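Local coordinates for protein putative polysaccharide binding proteins (DUF1812) (Bacteroides thetaiotaomicron VPI-5482, PDB 3GF8) that is of uncertain function but, as a FimB/Mfa2-family lipoprotein, is probably a fimbrial assembly component at the outer membrane that may bind polysaccharide, at residues Tyr77-Trp82 with Glu127-Asn132; Tyr170-Ile175 with Leu225-Lys230; Asp262-Tyr267 with Val283-Val288. All coordinates share one frame; numbering follows the deposited sequence. Where two conformers were deposited one is given.

In the fold
Three contacts follow one another along the chain, none nesting in or crossing another. Interaction 1 comes first, where strand 75-83 meets strand 124-133 and closes a 44-residue excursion near one end of the elongated molecule. Interaction 2 then pairs strand 170-176 with strand 224-229, closing a loop of 49 residues, in a five-stranded sheet on the opposite side of the chain's centre; the centres of these two contacts lie about 40 Å apart. Interaction 3 is the most local, with 15 residues between its segments: it joins the junction of helix 257-263 and strand 266-273 to the turn after strand 279-284. Its centre is about 20 Å from that of interaction 2.

Interaction 1: Tyr77-Trp82 with Glu127-Asn132; sequences YQFMAW and EVINVN
Gln-78 and Asn-130 each hold CG anti to the carbonyl carbon (chi1 -62° and -65°), and from this pair, whose backbones are not hydrogen-bonded to each other, their side chains run side by side, pointing the same way, with amide planes 6° apart. Gln-78 NE2 donates to Asn-130 OD1 at 3.1 Å, a bent bond in which each partner is tilted out of the other's plane. The CG1 methyl of Val-128 lies 3.8 Å from the same NE2. Phe-79 faces the other side of the sheet. There Val-131 CG2 sits over the centre of the ring, 3.7 Å from the centroid, a CH-pi contact made as the two side chains cross at about a right angle. Ile-129 CG1 packs against Phe-79 CB at 3.8 Å. Paired backbone bonds hold Tyr-77 to Val-131 and Phe-79 to Ile-129, the shortest being Val-131 N to Tyr-77 O at 2.7 Å. Leu-16, Val-18, Leu-41 and Val-43 also touch the Phe-79 side chain. The Gln-78 side thus combines an amide bond with the apolar contact of Val-128 CG2 on selenomethionine Met-80 CB, while the Phe-79 side is apolar, as in the two-faced strands of a beta sandwich.

Interaction 2: Tyr170-Ile175 with Leu225-Lys230; sequences YDYEII and LVLTEK
Tyr-170 to Ile-174 pair in antiparallel register with Glu-229 back to Leu-225, the strand axes 4.4 Å apart at closest approach and at 159° to each other, with double backbone bonds at the Asp-171/Thr-228 and Glu-173/Val-226 pairs. On the face of Tyr-172, the ring reaches Leu-227 obliquely, its CD2 3.7 Å from Leu-227 CG. Farther along this face the Tyr-170 ring lies against Glu-229, CD1 meeting the backbone CA at 3.5 Å and CE1 touching the aliphatic CG, while the carbonyl of Thr-228 approaches the ring edge near its plane.

The face of Glu-173 is more polar. One water sits among Glu-173 OE2, at 2.7 Å, the carbonyl O of Val-226 and Thr-228 OG1; it has more acceptors in reach than protons, so these contacts probably share its hydrogens. Glu-173 OE1 turns instead to the hydroxyl of Ser-194. Beyond this wet patch, Ile-175 CD1 presses on Val-226 CG2 at 3.5 Å. Lys-230 runs extended past the start of the other strand, its CE 3.6 Å from Tyr-170 O; NZ stays 5.1 Å from Asp-171 OD1, close enough for attraction at most.

In the five-stranded sheet, strand 193-195 flanks 170-176 and strand 235-240 flanks 224-229, so both strands lie inside the sheet, 170-176 in the middle. The side chains of Ile-174, Leu-225 and Leu-227 meet Val-152, Phe-154 and Phe-156 of strand 139-158, and Tyr-172 meets Val-210 of strand 209-214, joining the two layers.

Interaction 3: Asp262-Tyr267 with Val283-Val288; sequences DRQSNY and VVNGWV. With EDO (1,2-ethanediol), chain B.
Asn-285 makes the hydrogen bond between the segments: ND2 donates to the carbonyl O of Asn-266 at 3.0 Å, in the carbonyl plane and fairly straight (156° at the hydrogen). Its OD1 accepts the backbone N-H of His-268, so one side-chain amide grips strand 266-273 through both polar atoms. Asn-285 and Gln-264 reach toward each other tip to tip, amide planes 72° apart. Gln-264 NE2 and Asn-285 ND2 are 3.4 Å apart but both are donors, and each binds OE2 of Glu-251, whose carboxylate probably offsets the crowding of N-H groups. The other end of the glutamine amide works within its own segment, OE1 accepting Asn-266 N at 3.0 Å from above the carbonyl plane.

Apolar contacts centre on Tyr-267. With its CG anti to the backbone N (chi1 -176°), Gln-264 lays that methylene over one ring face, 3.5 Å above the plane and offset toward the rim. Val-284 CG1 stands at the ring edge, 4.4 Å from CD2, and Leu-245 of helix 241-246 touches both Tyr-267 and Val-284.

A bound 1,2-ethanediol, probably from the crystallisation liquor, adds one bond: Asn-266 ND2 donates to its O1 at 2.6 Å.

Val-284 to Trp-287 form a type I' turn, with reciprocal backbone bonds between its two ends and Asn-Gly at the corner positions, where both residues have positive phi. This is the classic two-residue beta hairpin, here with its corner asparagine tied to the start of the neighbouring strand, just after helix 257-263 ends.

Interaction 1: Tyr77-Trp82 with Glu127-Asn132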
# COMPACT_ATOMS: atom_id res chain seq x y z
N TYR A 77 -18.89 -17.06 12.17
CA TYR A 77 -18.43 -15.67 12.17
C TYR A 77 -17.70 -15.36 10.87
O TYR A 77 -17.27 -16.27 10.17
CB TYR A 77 -17.46 -15.44 13.33
CG TYR A 77 -18.02 -15.84 14.66
CD1 TYR A 77 -18.85 -14.99 15.39
CD2 TYR A 77 -17.76 -17.10 15.19
CE1 TYR A 77 -19.37 -15.38 16.62
CE2 TYR A 77 -18.25 -17.48 16.40
CZ TYR A 77 -19.07 -16.64 17.11
OH TYR A 77 -19.55 -17.06 18.31
N GLN A 78 -17.56 -14.08 10.56
CA GLN A 78 -16.54 -13.65 9.63
C GLN A 78 -15.51 -12.80 10.34
O GLN A 78 -15.88 -12.00 11.20
CB GLN A 78 -17.13 -12.89 8.48
CG GLN A 78 -18.09 -13.72 7.69
CD GLN A 78 -18.57 -13.01 6.47
OE1 GLN A 78 -19.28 -12.01 6.56
NE2 GLN A 78 -18.21 -13.54 5.30
N PHE A 79 -14.23 -13.02 10.04
CA PHE A 79 -13.16 -12.21 10.58
C PHE A 79 -12.48 -11.51 9.43
O PHE A 79 -12.39 -12.05 8.31
CB PHE A 79 -12.03 -13.01 11.28
CG PHE A 79 -12.43 -13.85 12.50
CD1 PHE A 79 -13.69 -13.79 13.08
CD2 PHE A 79 -11.46 -14.69 13.08
CE1 PHE A 79 -13.99 -14.59 14.20
CE2 PHE A 79 -11.74 -15.47 14.17
CZ PHE A 79 -13.02 -15.43 14.76
N MSE A 80 -11.97 -10.32 9.73
CA MSE A 80 -11.04 -9.63 8.86
C MSE A 80 -10.17 -8.78 9.77
O MSE A 80 -10.39 -8.75 10.96
CB MSE A 80 -11.76 -8.83 7.73
CG MSE A 80 -12.77 -7.79 8.12
SE MSE A 80 -11.98 -6.14 8.66
CE MSE A 80 -11.01 -5.60 7.03
N ALA A 81 -9.14 -8.13 9.22
CA ALA A 81 -8.30 -7.29 10.04
C ALA A 81 -7.72 -6.11 9.27
O ALA A 81 -7.70 -6.11 8.06
CB ALA A 81 -7.20 -8.10 10.68
N TRP A 82 -7.31 -5.08 10.03
CA TRP A 82 -6.40 -4.05 9.55
C TRP A 82 -5.20 -4.10 10.47
O TRP A 82 -5.33 -4.23 11.69
CB TRP A 82 -7.03 -2.66 9.63
CG TRP A 82 -8.05 -2.36 8.61
CD1 TRP A 82 -9.40 -2.21 8.81
CD2 TRP A 82 -7.83 -2.15 7.20
NE1 TRP A 82 -10.02 -1.92 7.62
CE2 TRP A 82 -9.09 -1.88 6.62
CE3 TRP A 82 -6.69 -2.16 6.38
CZ2 TRP A 82 -9.24 -1.63 5.26
CZ3 TRP A 82 -6.83 -1.91 5.04
CH2 TRP A 82 -8.09 -1.64 4.48
N GLU A 127 -7.59 -10.23 4.88
CA GLU A 127 -8.74 -10.67 4.09
C GLU A 127 -9.80 -11.36 4.96
O GLU A 127 -9.50 -11.93 6.04
CB GLU A 127 -8.29 -11.62 2.97
CG GLU A 127 -7.04 -11.15 2.23
CD GLU A 127 -6.73 -12.01 1.03
OE1 GLU A 127 -7.48 -11.93 0.05
OE2 GLU A 127 -5.74 -12.76 1.06
N VAL A 128 -11.05 -11.28 4.48
CA VAL A 128 -12.22 -11.80 5.20
C VAL A 128 -12.22 -13.33 5.17
O VAL A 128 -12.01 -13.91 4.12
CB VAL A 128 -13.55 -11.31 4.56
CG1 VAL A 128 -14.77 -11.99 5.20
CG2 VAL A 128 -13.66 -9.83 4.65
N ILE A 129 -12.43 -13.97 6.31
CA ILE A 129 -12.56 -15.43 6.37
C ILE A 129 -13.85 -15.84 7.09
O ILE A 129 -14.37 -15.12 7.96
CB ILE A 129 -11.35 -16.05 7.09
CG1 ILE A 129 -11.20 -15.48 8.50
CG2 ILE A 129 -10.05 -15.81 6.28
CD1 ILE A 129 -10.30 -16.32 9.40
N ASN A 130 -14.39 -16.99 6.71
CA ASN A 130 -15.54 -17.56 7.41
C ASN A 130 -15.02 -18.47 8.48
O ASN A 130 -14.14 -19.24 8.23
CB ASN A 130 -16.43 -18.34 6.46
CG ASN A 130 -17.06 -17.45 5.43
OD1 ASN A 130 -17.81 -16.54 5.78
ND2 ASN A 130 -16.72 -17.67 4.16
N VAL A 131 -15.54 -18.34 9.69
CA VAL A 131 -15.05 -19.09 10.84
C VAL A 131 -16.22 -19.86 11.45
O VAL A 131 -17.27 -19.29 11.76
CB VAL A 131 -14.42 -18.17 11.88
CG1 VAL A 131 -14.02 -18.96 13.12
CG2 VAL A 131 -13.21 -17.47 11.27
N ASN A 132 -16.05 -21.18 11.59
CA ASN A 132 -17.06 -22.01 12.22
C ASN A 132 -16.39 -22.63 13.42
O ASN A 132 -15.47 -23.40 13.25
CB ASN A 132 -17.55 -23.08 11.24
CG ASN A 132 -18.62 -24.01 11.84
OD1 ASN A 132 -18.87 -24.01 13.06
ND2 ASN A 132 -19.26 -24.79 10.98

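Interaction 2: Tyr170-Ile175 with Leu225-Lys230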
# COMPACT_ATOMS: atom_id res chain seq x y z
N TYR A 170 12.10 21.20 -9.48
CA TYR A 170 10.72 20.73 -9.68
C TYR A 170 10.00 20.30 -8.42
O TYR A 170 10.62 19.92 -7.44
CB TYR A 170 10.79 19.54 -10.63
CG TYR A 170 11.58 19.91 -11.82
CD1 TYR A 170 10.99 20.60 -12.86
CD2 TYR A 170 12.95 19.64 -11.89
CE1 TYR A 170 11.71 20.99 -13.95
CE2 TYR A 170 13.67 20.00 -12.98
CZ TYR A 170 13.04 20.70 -14.01
OH TYR A 170 13.74 21.10 -15.12
N ASP A 171 8.68 20.35 -8.47
CA ASP A 171 7.83 19.63 -7.54
C ASP A 171 7.35 18.28 -8.12
O ASP A 171 7.22 18.12 -9.35
CB ASP A 171 6.60 20.44 -7.22
CG ASP A 171 6.91 21.70 -6.46
OD1 ASP A 171 7.97 21.75 -5.76
OD2 ASP A 171 6.09 22.64 -6.60
N TYR A 172 7.04 17.36 -7.20
CA TYR A 172 6.77 15.96 -7.51
C TYR A 172 5.50 15.55 -6.83
O TYR A 172 5.34 15.76 -5.62
CB TYR A 172 7.87 15.10 -6.96
CG TYR A 172 9.23 15.54 -7.40
CD1 TYR A 172 9.89 16.58 -6.73
CD2 TYR A 172 9.83 14.96 -8.50
CE1 TYR A 172 11.15 17.01 -7.17
CE2 TYR A 172 11.08 15.33 -8.90
CZ TYR A 172 11.72 16.40 -8.24
OH TYR A 172 12.97 16.79 -8.67
N GLU A 173 4.62 14.93 -7.62
CA GLU A 173 3.37 14.41 -7.14
C GLU A 173 3.02 13.03 -7.71
O GLU A 173 3.25 12.75 -8.89
CB GLU A 173 2.21 15.33 -7.57
CG GLU A 173 2.34 16.79 -7.24
CD GLU A 173 1.19 17.55 -7.87
OE1 GLU A 173 0.07 17.55 -7.31
OE2 GLU A 173 1.42 18.11 -8.97
N ILE A 174 2.42 12.21 -6.86
CA ILE A 174 1.69 11.02 -7.27
C ILE A 174 0.23 11.41 -6.99
O ILE A 174 -0.07 11.88 -5.88
CB ILE A 174 2.13 9.78 -6.47
CG1 ILE A 174 3.59 9.41 -6.84
CG2 ILE A 174 1.19 8.62 -6.72
CD1 ILE A 174 4.16 8.17 -6.19
N ILE A 175 -0.64 11.29 -8.00
CA ILE A 175 -2.02 11.77 -7.93
C ILE A 175 -2.99 10.60 -8.07
O ILE A 175 -2.95 9.88 -9.03
CB ILE A 175 -2.31 12.86 -9.00
CG1 ILE A 175 -1.37 14.05 -8.77
CG2 ILE A 175 -3.82 13.29 -8.97
CD1 ILE A 175 -1.24 15.06 -9.92
N LEU A 225 2.28 10.15 -12.16
CA LEU A 225 3.46 10.83 -11.61
C LEU A 225 3.58 12.11 -12.41
O LEU A 225 3.68 12.08 -13.64
CB LEU A 225 4.73 9.98 -11.74
CG LEU A 225 6.07 10.68 -11.43
CD1 LEU A 225 6.14 11.09 -9.93
CD2 LEU A 225 7.28 9.81 -11.81
N VAL A 226 3.56 13.24 -11.71
CA VAL A 226 3.58 14.57 -12.32
C VAL A 226 4.68 15.42 -11.70
O VAL A 226 4.75 15.59 -10.48
CB VAL A 226 2.24 15.32 -12.12
CG1 VAL A 226 2.27 16.70 -12.85
CG2 VAL A 226 1.05 14.47 -12.56
N LEU A 227 5.54 15.95 -12.56
CA LEU A 227 6.57 16.90 -12.19
C LEU A 227 6.21 18.29 -12.72
O LEU A 227 5.79 18.44 -13.87
CB LEU A 227 7.93 16.46 -12.76
CG LEU A 227 8.73 15.46 -11.95
CD1 LEU A 227 7.99 14.13 -11.68
CD2 LEU A 227 10.03 15.22 -12.66
N THR A 228 6.40 19.30 -11.88
CA THR A 228 6.04 20.66 -12.20
C THR A 228 7.23 21.56 -11.93
O THR A 228 7.88 21.46 -10.90
CB THR A 228 4.82 21.14 -11.39
OG1 THR A 228 3.73 20.24 -11.61
CG2 THR A 228 4.38 22.57 -11.83
N GLU A 229 7.54 22.41 -12.88
CA GLU A 229 8.69 23.27 -12.74
C GLU A 229 8.41 24.37 -11.73
O GLU A 229 7.40 25.08 -11.83
CB GLU A 229 9.03 23.89 -14.08
CG GLU A 229 10.36 24.55 -14.09
CD GLU A 229 10.63 25.18 -15.42
OE1 GLU A 229 9.81 26.01 -15.85
OE2 GLU A 229 11.66 24.83 -16.03
N LYS A 230 9.28 24.49 -10.73
CA LYS A 230 9.06 25.49 -9.69
C LYS A 230 8.98 26.88 -10.37
O LYS A 230 8.00 27.62 -10.20
CB LYS A 230 10.16 25.46 -8.64
CG LYS A 230 10.12 24.30 -7.66
CD LYS A 230 11.48 24.19 -6.95
CE LYS A 230 11.51 23.10 -5.90
NZ LYS A 230 12.90 22.84 -5.36
O HOH W 1 12.20 22.61 -16.84
O HOH W 2 4.02 18.17 -9.84

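Interaction 3: Asp262-Tyr267 with Val283-Val288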
# COMPACT_ATOMS: atom_id res chain seq x y z
N ASP A 262 0.47 -5.67 -5.67
CA ASP A 262 0.17 -6.00 -4.28
C ASP A 262 1.38 -6.56 -3.59
O ASP A 262 1.66 -6.21 -2.42
CB ASP A 262 -0.93 -7.04 -4.16
CG ASP A 262 -2.29 -6.51 -4.51
OD1 ASP A 262 -2.54 -5.30 -4.35
OD2 ASP A 262 -3.11 -7.31 -4.96
N ARG A 263 2.09 -7.43 -4.28
CA ARG A 263 3.22 -8.12 -3.66
C ARG A 263 4.42 -7.23 -3.44
O ARG A 263 5.13 -7.39 -2.45
CB ARG A 263 3.66 -9.31 -4.52
CG ARG A 263 2.95 -10.60 -4.23
CD ARG A 263 3.65 -11.70 -5.01
NE ARG A 263 2.84 -12.91 -5.07
CZ ARG A 263 2.81 -13.85 -4.13
NH1 ARG A 263 3.56 -13.78 -3.03
NH2 ARG A 263 2.02 -14.90 -4.32
N GLN A 264 4.68 -6.34 -4.38
CA GLN A 264 5.82 -5.43 -4.30
C GLN A 264 5.39 -4.14 -3.65
O GLN A 264 4.42 -3.50 -4.09
CB GLN A 264 6.36 -5.14 -5.72
CG GLN A 264 7.63 -4.27 -5.76
CD GLN A 264 8.70 -4.76 -4.80
OE1 GLN A 264 8.62 -4.50 -3.60
NE2 GLN A 264 9.70 -5.47 -5.31
N SER A 265 6.10 -3.71 -2.61
CA SER A 265 5.76 -2.42 -2.02
C SER A 265 6.90 -1.42 -1.94
O SER A 265 6.72 -0.32 -1.41
CB SER A 265 5.10 -2.62 -0.64
OG SER A 265 3.94 -3.42 -0.77
N ASN A 266 8.07 -1.80 -2.44
CA ASN A 266 9.15 -0.85 -2.61
C ASN A 266 9.59 -0.80 -4.04
O ASN A 266 10.04 -1.80 -4.59
CB ASN A 266 10.35 -1.24 -1.78
CG ASN A 266 10.03 -1.29 -0.34
OD1 ASN A 266 9.77 -2.36 0.21
ND2 ASN A 266 10.01 -0.13 0.30
N TYR A 267 9.51 0.39 -4.62
CA TYR A 267 9.81 0.58 -6.02
C TYR A 267 10.86 1.65 -6.15
O TYR A 267 10.63 2.79 -5.81
CB TYR A 267 8.55 1.02 -6.74
CG TYR A 267 7.42 0.02 -6.74
CD1 TYR A 267 6.54 -0.04 -5.69
CD2 TYR A 267 7.22 -0.82 -7.82
CE1 TYR A 267 5.50 -0.94 -5.70
CE2 TYR A 267 6.17 -1.73 -7.83
CZ TYR A 267 5.32 -1.78 -6.77
OH TYR A 267 4.28 -2.66 -6.78
N VAL A 283 14.49 2.20 -14.99
CA VAL A 283 15.02 1.08 -14.30
C VAL A 283 14.16 0.95 -13.08
O VAL A 283 14.07 1.90 -12.29
CB VAL A 283 16.46 1.28 -13.98
CG1 VAL A 283 17.04 0.05 -13.13
CG2 VAL A 283 17.22 1.44 -15.23
N VAL A 284 13.50 -0.19 -12.95
CA VAL A 284 12.65 -0.49 -11.80
C VAL A 284 13.31 -1.60 -11.02
O VAL A 284 13.45 -2.71 -11.52
CB VAL A 284 11.25 -0.91 -12.22
CG1 VAL A 284 10.33 -1.15 -10.97
CG2 VAL A 284 10.67 0.14 -13.16
N ASN A 285 13.74 -1.29 -9.82
CA ASN A 285 14.44 -2.26 -8.97
C ASN A 285 15.48 -3.08 -9.77
O ASN A 285 15.51 -4.30 -9.72
CB ASN A 285 13.42 -3.17 -8.27
CG ASN A 285 12.51 -2.41 -7.30
OD1 ASN A 285 12.88 -1.34 -6.82
ND2 ASN A 285 11.30 -2.96 -7.00
N GLY A 286 16.32 -2.39 -10.52
CA GLY A 286 17.40 -3.05 -11.22
C GLY A 286 17.08 -3.50 -12.64
O GLY A 286 18.01 -3.73 -13.42
N TRP A 287 15.78 -3.59 -12.98
CA TRP A 287 15.38 -4.04 -14.31
C TRP A 287 15.24 -2.89 -15.26
O TRP A 287 14.44 -2.01 -15.00
CB TRP A 287 14.05 -4.79 -14.27
CG TRP A 287 14.14 -6.03 -13.45
CD1 TRP A 287 14.04 -6.13 -12.09
CD2 TRP A 287 14.40 -7.36 -13.94
NE1 TRP A 287 14.18 -7.45 -11.70
CE2 TRP A 287 14.40 -8.22 -12.82
CE3 TRP A 287 14.63 -7.89 -15.21
CZ2 TRP A 287 14.65 -9.59 -12.93
CZ3 TRP A 287 14.86 -9.25 -15.33
CH2 TRP A 287 14.85 -10.10 -14.18
N VAL A 288 15.99 -2.94 -16.36
CA VAL A 288 15.97 -1.93 -17.39
C VAL A 288 14.83 -2.19 -18.36
O VAL A 288 14.67 -3.31 -18.77
CB VAL A 288 17.29 -1.95 -18.16
CG1 VAL A 288 17.32 -0.84 -19.16
CG2 VAL A 288 18.49 -1.89 -17.17
C1 EDO B . 12.25 2.00 -2.04
O1 EDO B . 11.59 1.61 -0.82
C2 EDO B . 13.71 2.34 -1.73
O2 EDO B . 14.63 1.65 -2.59